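Uncharacterized protein HI_0666 (Haemophilus influenzae, PDB 7CZO) corresponds to the N-terminal domain of the HipA toxin and probably takes part in the three-component regulation of the HipBA toxin-antitoxin system. Local coordinates at residues L4-K9 / L20-R25; V10-E15 / Q36-S41; F27-N32 / S49-D54; E66-H71 / S82-F87. All coordinates share one frame; numbering follows the deposited sequence.

Contact 1: L4-K9 / L20-R25; sequences LVRSGK and LREDHR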
# COMPACT_ATOMS: atom_id res chain seq x y z
N LEU A 4 -0.11 11.43 -13.32
CA LEU A 4 0.47 10.80 -12.12
C LEU A 4 -0.69 10.41 -11.16
O LEU A 4 -1.84 10.71 -11.46
CB LEU A 4 1.43 11.82 -11.47
CG LEU A 4 2.67 12.32 -12.21
CD1 LEU A 4 2.99 13.76 -11.81
CD2 LEU A 4 3.87 11.41 -11.96
N VAL A 5 -0.44 9.76 -10.02
CA VAL A 5 0.89 9.32 -9.62
C VAL A 5 0.81 7.80 -9.44
O VAL A 5 0.52 7.07 -10.40
CB VAL A 5 1.44 10.09 -8.35
CG1 VAL A 5 2.95 10.34 -8.46
CG2 VAL A 5 0.73 11.42 -8.11
N ARG A 6 0.98 7.34 -8.20
CA ARG A 6 1.55 6.02 -7.92
C ARG A 6 0.50 4.93 -7.61
O ARG A 6 -0.41 5.12 -6.80
CB ARG A 6 2.52 6.17 -6.75
CG ARG A 6 3.72 7.06 -7.01
CD ARG A 6 4.79 6.32 -7.81
NE ARG A 6 5.79 5.65 -6.95
CZ ARG A 6 6.77 4.87 -7.40
NH1 ARG A 6 6.89 4.63 -8.70
NH2 ARG A 6 7.63 4.31 -6.55
N SER A 7 0.66 3.78 -8.25
CA SER A 7 -0.27 2.70 -8.13
C SER A 7 0.48 1.37 -7.82
O SER A 7 1.56 1.13 -8.35
CB SER A 7 -1.06 2.60 -9.44
OG SER A 7 -2.05 1.57 -9.38
N GLY A 8 -0.10 0.52 -6.97
CA GLY A 8 0.45 -0.82 -6.68
C GLY A 8 -0.65 -1.86 -6.70
O GLY A 8 -1.70 -1.68 -6.08
N LYS A 9 -0.46 -2.93 -7.45
CA LYS A 9 -1.37 -4.08 -7.38
C LYS A 9 -1.10 -4.80 -6.06
O LYS A 9 0.05 -4.99 -5.66
CB LYS A 9 -1.12 -5.05 -8.53
CG LYS A 9 -1.90 -4.84 -9.81
CD LYS A 9 -1.23 -5.61 -10.96
CE LYS A 9 -2.21 -6.37 -11.87
NZ LYS A 9 -1.84 -7.81 -12.09
N LEU A 20 -3.69 -0.15 -4.58
CA LEU A 20 -3.42 0.88 -3.60
C LEU A 20 -2.75 2.00 -4.37
O LEU A 20 -1.73 1.76 -5.02
CB LEU A 20 -2.51 0.31 -2.52
CG LEU A 20 -1.95 1.33 -1.54
CD1 LEU A 20 -3.01 1.82 -0.59
CD2 LEU A 20 -0.83 0.68 -0.76
N ARG A 21 -3.33 3.20 -4.33
CA ARG A 21 -2.89 4.31 -5.20
C ARG A 21 -2.64 5.47 -4.33
O ARG A 21 -3.29 5.60 -3.29
CB ARG A 21 -3.96 4.73 -6.22
CG ARG A 21 -4.82 3.58 -6.70
CD ARG A 21 -5.41 3.78 -8.07
NE ARG A 21 -4.73 2.96 -9.08
CZ ARG A 21 -5.11 2.88 -10.36
NH1 ARG A 21 -6.18 3.56 -10.79
NH2 ARG A 21 -4.42 2.11 -11.20
N GLU A 22 -1.66 6.30 -4.73
CA GLU A 22 -1.43 7.60 -4.10
C GLU A 22 -1.55 8.72 -5.13
O GLU A 22 -1.20 8.55 -6.32
CB GLU A 22 -0.07 7.69 -3.47
CG GLU A 22 0.14 8.95 -2.66
CD GLU A 22 1.60 9.23 -2.35
OE1 GLU A 22 2.50 8.64 -3.01
OE2 GLU A 22 1.85 10.08 -1.46
N ASP A 23 -2.09 9.85 -4.66
CA ASP A 23 -2.26 11.06 -5.46
C ASP A 23 -2.15 12.27 -4.52
O ASP A 23 -1.95 12.09 -3.28
CB ASP A 23 -3.58 10.99 -6.28
CG ASP A 23 -4.92 11.21 -5.43
OD1 ASP A 23 -4.92 11.62 -4.20
OD2 ASP A 23 -6.00 10.97 -6.06
N HIS A 24 -2.29 13.48 -5.07
CA HIS A 24 -2.15 14.74 -4.29
C HIS A 24 -3.02 14.72 -3.06
O HIS A 24 -2.58 15.17 -2.00
CB HIS A 24 -2.38 16.03 -5.16
CG HIS A 24 -3.76 16.65 -5.07
ND1 HIS A 24 -4.65 16.65 -6.13
CD2 HIS A 24 -4.36 17.37 -4.09
CE1 HIS A 24 -5.74 17.32 -5.80
NE2 HIS A 24 -5.60 17.75 -4.55
N ARG A 25 -4.25 14.21 -3.19
CA ARG A 25 -5.17 14.18 -2.05
C ARG A 25 -4.75 13.13 -1.03
O ARG A 25 -4.86 13.35 0.18
CB ARG A 25 -6.61 13.93 -2.51
CG ARG A 25 -7.45 15.17 -2.47
CD ARG A 25 -8.84 14.89 -2.97
NE ARG A 25 -8.82 14.75 -4.41
CZ ARG A 25 -8.80 15.78 -5.26
NH1 ARG A 25 -8.78 17.00 -4.79
NH2 ARG A 25 -8.80 15.58 -6.58
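S7 and R21 sit across from each other in the antiparallel hairpin of strands 7-12 and 15-22, and their side chains are joined by a hydrogen bond. S7 holds OG anti to its backbone N (chi1 -178°), beside the carbonyl carbon. R21 leaves its backbone with CG anti to the carbonyl carbon and then bends at chi3 (105°), which turns the guanidinium back toward S7. R21 NE donates to S7 OG at 3.0 Å, and the hydroxyl oxygen lies at the edge of the guanidinium, close to its plane. E103 is the further partner of both groups: its OE2 forms a salt bridge with R21 NH2 and a hydrogen bond with S7 OG.

The backbone brackets this pair. L20 N reaches G8 O at 2.9 Å and G8 N reaches L20 O at 2.8 Å, while beyond R21 the bonds E22 N to R6 O (2.7 Å) and R6 N to E22 O (3.1 Å) continue the ladder.

R6 and E22 start close, CB to CB 4.4 Å, and then part. E22 runs out extended (chi1 -173°) and its OE2 hydrogen-bonds S82, whereas R6 folds away, leaving R6 NE 5.9 Å from E22 OE1, too far for a salt bridge. F85 of helix 82-91 packs against both, and against L20.

Chemically, the S7-R21 face is polar and tied to a carboxylate, so R21 would be expected to favour the ionised form of E103, while the R6-E22 side combines apolar helix packing with the E22-S82 hydrogen bond.

Contact 2: V10-E15 / Q36-S41; sequences VFLYGE and QGIPLS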
# COMPACT_ATOMS: atom_id res chain seq x y z
N VAL A 10 -2.17 -5.24 -5.41
CA VAL A 10 -2.09 -5.82 -4.09
C VAL A 10 -2.49 -7.26 -4.15
O VAL A 10 -3.61 -7.59 -4.57
CB VAL A 10 -3.03 -5.08 -3.14
CG1 VAL A 10 -3.24 -5.86 -1.84
CG2 VAL A 10 -2.47 -3.66 -2.87
N PHE A 11 -1.58 -8.11 -3.71
CA PHE A 11 -1.78 -9.56 -3.67
C PHE A 11 -1.82 -10.02 -2.21
O PHE A 11 -1.08 -9.50 -1.39
CB PHE A 11 -0.62 -10.25 -4.39
CG PHE A 11 -0.57 -10.00 -5.86
CD1 PHE A 11 0.08 -8.89 -6.37
CD2 PHE A 11 -1.18 -10.88 -6.75
CE1 PHE A 11 0.14 -8.66 -7.74
CE2 PHE A 11 -1.12 -10.66 -8.13
CZ PHE A 11 -0.46 -9.54 -8.61
N LEU A 12 -2.69 -10.98 -1.91
CA LEU A 12 -2.83 -11.64 -0.57
C LEU A 12 -2.87 -13.20 -0.76
O LEU A 12 -3.59 -13.73 -1.61
CB LEU A 12 -4.10 -11.17 0.06
CG LEU A 12 -4.37 -11.56 1.50
CD1 LEU A 12 -3.22 -11.18 2.41
CD2 LEU A 12 -5.66 -10.85 1.94
N TYR A 13 -2.03 -13.91 -0.02
CA TYR A 13 -1.81 -15.34 -0.25
C TYR A 13 -1.83 -15.73 -1.72
O TYR A 13 -2.45 -16.75 -2.07
CB TYR A 13 -2.86 -16.19 0.49
CG TYR A 13 -3.08 -15.78 1.93
CD1 TYR A 13 -2.10 -15.94 2.89
CD2 TYR A 13 -4.25 -15.24 2.31
CE1 TYR A 13 -2.34 -15.57 4.21
CE2 TYR A 13 -4.48 -14.84 3.59
CZ TYR A 13 -3.53 -15.01 4.54
OH TYR A 13 -3.83 -14.55 5.84
N GLY A 14 -1.16 -14.95 -2.57
CA GLY A 14 -0.94 -15.34 -3.97
C GLY A 14 -1.92 -14.71 -4.97
O GLY A 14 -1.64 -14.66 -6.16
N GLU A 15 -3.06 -14.22 -4.48
CA GLU A 15 -4.14 -13.75 -5.34
C GLU A 15 -4.25 -12.22 -5.35
O GLU A 15 -4.34 -11.61 -4.29
CB GLU A 15 -5.48 -14.33 -4.86
CG GLU A 15 -5.50 -15.83 -4.59
CD GLU A 15 -5.23 -16.67 -5.83
OE1 GLU A 15 -5.82 -16.39 -6.91
OE2 GLU A 15 -4.44 -17.63 -5.72
N GLN A 36 -14.56 -11.59 -3.77
CA GLN A 36 -15.15 -12.08 -2.57
C GLN A 36 -14.03 -13.00 -2.12
O GLN A 36 -13.45 -13.72 -2.95
CB GLN A 36 -16.47 -12.81 -2.85
CG GLN A 36 -17.39 -12.88 -1.64
CD GLN A 36 -17.06 -14.01 -0.66
OE1 GLN A 36 -16.00 -14.66 -0.74
NE2 GLN A 36 -17.97 -14.27 0.27
N GLY A 37 -13.71 -12.95 -0.83
CA GLY A 37 -12.51 -13.59 -0.33
C GLY A 37 -12.22 -13.04 1.05
O GLY A 37 -12.99 -12.20 1.59
N ILE A 38 -11.11 -13.49 1.63
CA ILE A 38 -10.81 -13.13 3.02
C ILE A 38 -10.35 -11.68 3.03
O ILE A 38 -9.53 -11.28 2.18
CB ILE A 38 -9.78 -14.07 3.66
CG1 ILE A 38 -9.62 -13.74 5.14
CG2 ILE A 38 -8.43 -14.05 2.93
CD1 ILE A 38 -8.67 -14.67 5.88
N PRO A 39 -10.92 -10.86 3.94
CA PRO A 39 -10.49 -9.45 3.96
C PRO A 39 -9.02 -9.23 4.29
O PRO A 39 -8.40 -10.05 4.97
CB PRO A 39 -11.41 -8.83 5.00
CG PRO A 39 -12.68 -9.66 4.86
CD PRO A 39 -12.18 -11.06 4.68
N LEU A 40 -8.44 -8.16 3.77
CA LEU A 40 -7.03 -7.86 4.04
C LEU A 40 -6.83 -7.52 5.53
O LEU A 40 -5.83 -7.89 6.15
CB LEU A 40 -6.57 -6.72 3.12
CG LEU A 40 -5.13 -6.24 3.29
CD1 LEU A 40 -4.21 -7.31 2.76
CD2 LEU A 40 -4.90 -4.95 2.53
N SER A 41 -7.79 -6.84 6.11
CA SER A 41 -7.74 -6.52 7.51
C SER A 41 -9.15 -6.18 7.98
O SER A 41 -10.03 -5.90 7.17
CB SER A 41 -6.83 -5.31 7.70
OG SER A 41 -7.47 -4.16 7.18
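Strand 10-12 ends in a tight type I' turn from L12 to E15, closed by the reciprocal backbone bonds L12 N to E15 O and E15 N to L12 O, each 3.0 Å. Y13 and G14 occupy its two corners with positive phi. Segment Q36-S41 has no regular structure; the nearest CA pair is L12 and L40, 7.3 Å apart, and no hydrogen bond crosses the gap, so van der Waals contact, led by the L12 side chain, bridges it.

L12 does most of the bridging. With CG anti to the backbone N (chi1 -172°), it sends CD2 to the loop between strands 27-31 and 51-53, where CD2 lies 3.9 Å from L40 CA and the same distance from I38 O. L40 has the same first torsion (178°), and the two leucines cross obliquely, L40 CD1 being 3.9 Å from L12 CD2 and 4.0 Å from L12 CD1.

I38 supplies the second touch through its CG2 branch, which meets the edge of the Y13 ring at CE2, 4.1 Å away, the side chains crossing at about a right angle. L12 CD1 lies over one face of that ring, offset toward its rim.

The loop's polar backbone is served by tyrosines instead: Y31 OH bonds L40 N and Y35 OH bonds I38 O. The junction of hairpin tip and loop therefore rests on dispersion and burial of leucine, extended inward where L40 meets I17, F29 and F60.

Contact 3: F27-N32 / S49-D54; sequences FHFSYN and SPFHSD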
# COMPACT_ATOMS: atom_id res chain seq x y z
N PHE A 27 -4.35 8.69 -0.24
CA PHE A 27 -4.25 7.23 -0.43
C PHE A 27 -5.57 6.49 -0.61
O PHE A 27 -6.55 6.73 0.08
CB PHE A 27 -3.50 6.66 0.76
CG PHE A 27 -2.17 7.29 0.96
CD1 PHE A 27 -1.11 6.99 0.09
CD2 PHE A 27 -1.98 8.24 1.95
CE1 PHE A 27 0.12 7.60 0.24
CE2 PHE A 27 -0.75 8.86 2.10
CZ PHE A 27 0.30 8.54 1.25
N HIS A 28 -5.56 5.55 -1.52
CA HIS A 28 -6.79 4.93 -1.99
C HIS A 28 -6.56 3.47 -2.09
O HIS A 28 -5.82 3.02 -2.93
CB HIS A 28 -7.16 5.55 -3.34
CG HIS A 28 -7.03 7.04 -3.34
ND1 HIS A 28 -7.76 7.84 -2.48
CD2 HIS A 28 -6.20 7.88 -4.01
CE1 HIS A 28 -7.41 9.10 -2.64
NE2 HIS A 28 -6.46 9.14 -3.55
N PHE A 29 -7.17 2.72 -1.19
CA PHE A 29 -7.22 1.29 -1.33
C PHE A 29 -8.59 0.92 -1.84
O PHE A 29 -9.58 1.46 -1.35
CB PHE A 29 -6.96 0.57 -0.00
CG PHE A 29 -7.14 -0.92 -0.10
CD1 PHE A 29 -6.41 -1.65 -1.03
CD2 PHE A 29 -8.08 -1.57 0.68
CE1 PHE A 29 -6.58 -3.01 -1.19
CE2 PHE A 29 -8.26 -2.93 0.53
CZ PHE A 29 -7.50 -3.65 -0.40
N SER A 30 -8.65 -0.03 -2.77
CA SER A 30 -9.91 -0.57 -3.26
C SER A 30 -9.79 -2.05 -3.62
O SER A 30 -8.78 -2.48 -4.18
CB SER A 30 -10.38 0.20 -4.49
OG SER A 30 -9.48 0.04 -5.59
N TYR A 31 -10.83 -2.82 -3.30
CA TYR A 31 -10.87 -4.27 -3.60
C TYR A 31 -11.33 -4.49 -5.04
O TYR A 31 -12.28 -3.89 -5.48
CB TYR A 31 -11.89 -4.98 -2.67
CG TYR A 31 -11.43 -5.24 -1.26
CD1 TYR A 31 -10.44 -6.18 -1.01
CD2 TYR A 31 -12.01 -4.59 -0.19
CE1 TYR A 31 -10.02 -6.45 0.26
CE2 TYR A 31 -11.57 -4.82 1.12
CZ TYR A 31 -10.58 -5.77 1.33
OH TYR A 31 -10.14 -6.07 2.60
N ASN A 32 -10.71 -5.40 -5.76
CA ASN A 32 -11.30 -5.86 -7.01
C ASN A 32 -12.80 -6.19 -6.91
O ASN A 32 -13.28 -6.66 -5.88
CB ASN A 32 -10.53 -7.06 -7.56
CG ASN A 32 -9.21 -6.65 -8.15
OD1 ASN A 32 -9.01 -5.48 -8.48
ND2 ASN A 32 -8.30 -7.60 -8.30
N SER A 49 -15.44 -1.23 0.34
CA SER A 49 -14.51 -0.76 -0.66
C SER A 49 -15.25 0.20 -1.59
O SER A 49 -16.39 -0.05 -1.95
CB SER A 49 -14.02 -1.94 -1.45
OG SER A 49 -13.06 -1.55 -2.37
N PRO A 50 -14.62 1.29 -2.00
CA PRO A 50 -13.25 1.69 -1.79
C PRO A 50 -13.12 2.51 -0.58
O PRO A 50 -14.12 2.96 -0.05
CB PRO A 50 -12.98 2.60 -2.98
CG PRO A 50 -14.28 3.29 -3.15
CD PRO A 50 -15.32 2.24 -2.88
N PHE A 51 -11.86 2.70 -0.19
CA PHE A 51 -11.43 3.47 0.96
C PHE A 51 -10.47 4.56 0.46
O PHE A 51 -9.75 4.40 -0.54
CB PHE A 51 -10.69 2.59 1.97
CG PHE A 51 -11.38 1.29 2.28
CD1 PHE A 51 -11.15 0.18 1.50
CD2 PHE A 51 -12.23 1.18 3.36
CE1 PHE A 51 -11.80 -1.00 1.75
CE2 PHE A 51 -12.88 0.01 3.62
CZ PHE A 51 -12.67 -1.08 2.80
N HIS A 52 -10.46 5.67 1.20
CA HIS A 52 -9.76 6.89 0.79
C HIS A 52 -9.26 7.49 2.05
O HIS A 52 -9.98 7.48 3.03
CB HIS A 52 -10.71 7.88 0.16
CG HIS A 52 -11.36 7.40 -1.10
ND1 HIS A 52 -10.64 7.09 -2.23
CD2 HIS A 52 -12.66 7.22 -1.41
CE1 HIS A 52 -11.48 6.72 -3.19
NE2 HIS A 52 -12.71 6.78 -2.72
N SER A 53 -8.03 8.00 2.07
CA SER A 53 -7.56 8.74 3.25
C SER A 53 -6.53 9.78 2.84
O SER A 53 -5.94 9.70 1.75
CB SER A 53 -6.99 7.77 4.28
OG SER A 53 -6.63 8.43 5.48
N ASP A 54 -6.35 10.77 3.68
CA ASP A 54 -5.34 11.80 3.40
C ASP A 54 -4.01 11.38 4.01
O ASP A 54 -3.01 12.03 3.80
CB ASP A 54 -5.78 13.19 3.88
CG ASP A 54 -6.06 13.25 5.37
OD1 ASP A 54 -5.97 12.20 6.05
OD2 ASP A 54 -6.38 14.36 5.86
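Backbone hydrogen bonds join strand 27-31 to the short, weakly bonded strand 51-53 in antiparallel fashion. F27 N donates to S53 O at 2.7 Å and S53 N returns to F27 O at 2.8 Å. Two residues on, F51 N meets F29 O at 2.8 Å, nearly along the C=O axis, while the reverse bond from F29 N is weak. Past F51 a side chain takes over from the backbone: S49, with OG anti to its N (chi1 -176°), accepts Y31 N at 2.7 Å, next to the cis peptide before P50.

A polar side-chain bond links H28 and H52, ND1 to ND1 at 3.0 Å, their ring planes inclined at 68°. The other nitrogen of H28, NE2, bonds D23 OD1, a carboxylate that could favour a protonated ring.

Aromatic packing fills the face carrying F27, F29 and F51. F29 and F51 lie side by side with planes only 9° apart, yet meet rim to rim, CD2 to CD1 3.6 Å, neither over the other's face. F51 CE1 also touches Y31 CE2 at 3.9 Å, and S49 CB comes to the edge of the Y31 ring. Within its own strand, F29 sets CE2 over the centre of that ring. F44 and F57 join the cluster.

Strand 51-53 is thus an outermost strand of the five-stranded antiparallel sheet in this HipA N-terminal domain, paired within the chain on one side, with 27-31.

Contact 4: E66-H71 / S82-F87; sequences EGWLKH and SDMFRF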
# COMPACT_ATOMS: atom_id res chain seq x y z
N GLU A 66 9.99 -2.21 11.22
CA GLU A 66 10.65 -1.44 12.27
C GLU A 66 12.04 -1.10 11.87
O GLU A 66 12.41 0.05 11.81
CB GLU A 66 10.70 -2.28 13.54
CG GLU A 66 9.41 -2.18 14.33
CD GLU A 66 9.33 -3.19 15.44
OE1 GLU A 66 10.39 -3.77 15.80
OE2 GLU A 66 8.20 -3.39 15.96
N GLY A 67 12.79 -2.13 11.54
CA GLY A 67 14.14 -1.98 11.07
C GLY A 67 14.41 -0.85 10.11
O GLY A 67 15.47 -0.23 10.19
N TRP A 68 13.50 -0.60 9.19
CA TRP A 68 13.72 0.45 8.19
C TRP A 68 13.37 1.83 8.76
O TRP A 68 13.92 2.85 8.35
CB TRP A 68 12.85 0.18 6.98
CG TRP A 68 12.89 1.20 5.93
CD1 TRP A 68 13.74 1.26 4.88
CD2 TRP A 68 12.00 2.31 5.78
NE1 TRP A 68 13.46 2.33 4.09
CE2 TRP A 68 12.39 3.00 4.62
CE3 TRP A 68 10.90 2.77 6.51
CZ2 TRP A 68 11.73 4.15 4.17
CZ3 TRP A 68 10.25 3.92 6.06
CH2 TRP A 68 10.67 4.59 4.91
N LEU A 69 12.42 1.86 9.68
CA LEU A 69 12.12 3.08 10.39
C LEU A 69 13.30 3.44 11.30
O LEU A 69 13.83 4.54 11.17
CB LEU A 69 10.83 2.93 11.19
CG LEU A 69 9.58 2.59 10.35
CD1 LEU A 69 8.44 2.17 11.28
CD2 LEU A 69 9.16 3.72 9.40
N LYS A 70 13.74 2.53 12.19
CA LYS A 70 14.94 2.79 13.01
C LYS A 70 16.17 3.26 12.21
O LYS A 70 16.96 4.05 12.68
CB LYS A 70 15.32 1.61 13.89
CG LYS A 70 14.25 1.20 14.90
CD LYS A 70 14.85 0.42 16.07
CE LYS A 70 15.45 1.35 17.16
NZ LYS A 70 15.67 0.75 18.54
N HIS A 71 16.29 2.84 10.96
CA HIS A 71 17.38 3.32 10.11
C HIS A 71 17.17 4.76 9.61
O HIS A 71 17.59 5.09 8.50
CB HIS A 71 17.51 2.39 8.90
CG HIS A 71 18.57 2.80 7.93
ND1 HIS A 71 18.29 3.16 6.63
CD2 HIS A 71 19.91 2.95 8.10
CE1 HIS A 71 19.40 3.52 6.03
NE2 HIS A 71 20.40 3.42 6.90
N SER A 82 4.70 9.56 1.92
CA SER A 82 5.05 9.15 0.57
C SER A 82 6.29 8.26 0.61
O SER A 82 6.49 7.43 -0.27
CB SER A 82 5.31 10.36 -0.30
OG SER A 82 4.16 11.17 -0.37
N ASP A 83 7.11 8.44 1.64
CA ASP A 83 8.35 7.68 1.77
C ASP A 83 8.05 6.26 2.12
O ASP A 83 8.70 5.35 1.64
CB ASP A 83 9.28 8.29 2.82
CG ASP A 83 10.03 9.49 2.28
OD1 ASP A 83 10.28 9.50 1.03
OD2 ASP A 83 10.35 10.41 3.08
N MET A 84 7.03 6.10 2.94
CA MET A 84 6.47 4.81 3.29
C MET A 84 5.75 4.12 2.16
O MET A 84 5.98 2.94 1.92
CB MET A 84 5.60 4.96 4.53
CG MET A 84 6.53 5.08 5.71
SD MET A 84 5.78 5.22 7.30
CE MET A 84 4.68 3.82 7.42
N PHE A 85 4.90 4.84 1.43
CA PHE A 85 4.24 4.28 0.27
C PHE A 85 5.29 3.90 -0.75
O PHE A 85 5.12 2.94 -1.48
CB PHE A 85 3.24 5.27 -0.35
CG PHE A 85 2.50 4.72 -1.56
CD1 PHE A 85 1.53 3.75 -1.40
CD2 PHE A 85 2.77 5.17 -2.82
CE1 PHE A 85 0.85 3.23 -2.48
CE2 PHE A 85 2.08 4.66 -3.91
CZ PHE A 85 1.11 3.69 -3.75
N ARG A 86 6.38 4.65 -0.82
CA ARG A 86 7.42 4.30 -1.78
C ARG A 86 8.09 2.97 -1.34
O ARG A 86 8.32 2.09 -2.14
CB ARG A 86 8.44 5.43 -1.91
CG ARG A 86 9.13 5.53 -3.26
CD ARG A 86 10.18 6.65 -3.32
NE ARG A 86 9.95 7.78 -2.39
CZ ARG A 86 8.98 8.70 -2.50
NH1 ARG A 86 8.10 8.66 -3.51
NH2 ARG A 86 8.87 9.65 -1.58
N PHE A 87 8.35 2.82 -0.05
CA PHE A 87 8.97 1.62 0.44
C PHE A 87 8.07 0.45 0.13
O PHE A 87 8.49 -0.55 -0.46
CB PHE A 87 9.19 1.71 1.92
CG PHE A 87 9.63 0.43 2.51
CD1 PHE A 87 10.96 0.17 2.72
CD2 PHE A 87 8.70 -0.54 2.84
CE1 PHE A 87 11.37 -1.04 3.25
CE2 PHE A 87 9.09 -1.76 3.38
CZ PHE A 87 10.43 -2.01 3.58
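W68 and F87 both place CG anti to the backbone N, beside the carbonyl carbon (chi1 176° and 171°), and so extend toward each other tip to tip. This is helix-helix packing at long range: the short axes of helix 66-70 and the 82-87 part of helix 82-91 cross at 136° and come no nearer than 12.4 Å. Backbones that far apart cannot interlock closely, so large side chains span the gap.

The indole is the centre of the contact. F87 CD1 stands over one face of it, 3.5 Å above the plane and offset toward the rim. The planes of phenyl and five-membered ring are tilted well away from both parallel and perpendicular, with centroids 4.5 Å apart. The benzo side of the indole meets the other helix further toward its start: W68 CZ3 lies 3.9 Å from M84 CG, and W68 CH2 lies 3.9 Å from D83 O, which already accepts F87 N within the helix.

M84 sets CG anti to its carbonyl carbon and stays extended at chi2, which carries its sulfur to the CD2 methyl of L69, an apolar touch at the margin. Neither hydrogen bond nor salt bridge crosses between the helices; the charges pair inside helix 82-91, and F87 also packs on P65. In that internal pair, R86 NH2 donates to D83 OD1 at 3.0 Å, with OD1 near the guanidinium plane but NH2 approaching from above the carboxylate plane.

Overall arrangement
Contacts 1 and 3 are both strand pairings of one antiparallel sheet, joined where strand 15-22 lies beside strand 27-31: R21 N meets H28 O and D23 OD1 meets H28 NE2. Contact 2 shares strand 7-12 with contact 1 but closes a loop over its far end without hydrogen bonds, and Y31 OH ties that loop to contact 3. All three are partly buried. Contact 4 is a surface contact between helices, 23 Å from contact 2 between centres; S82 and F85 of its second segment reach the hairpin of contact 1. Chemistry follows position: backbone ladders with polar side-chain bonds in the sheet, mainly apolar side-chain packing, with no hydrogen bond across, at the loop and between the helices.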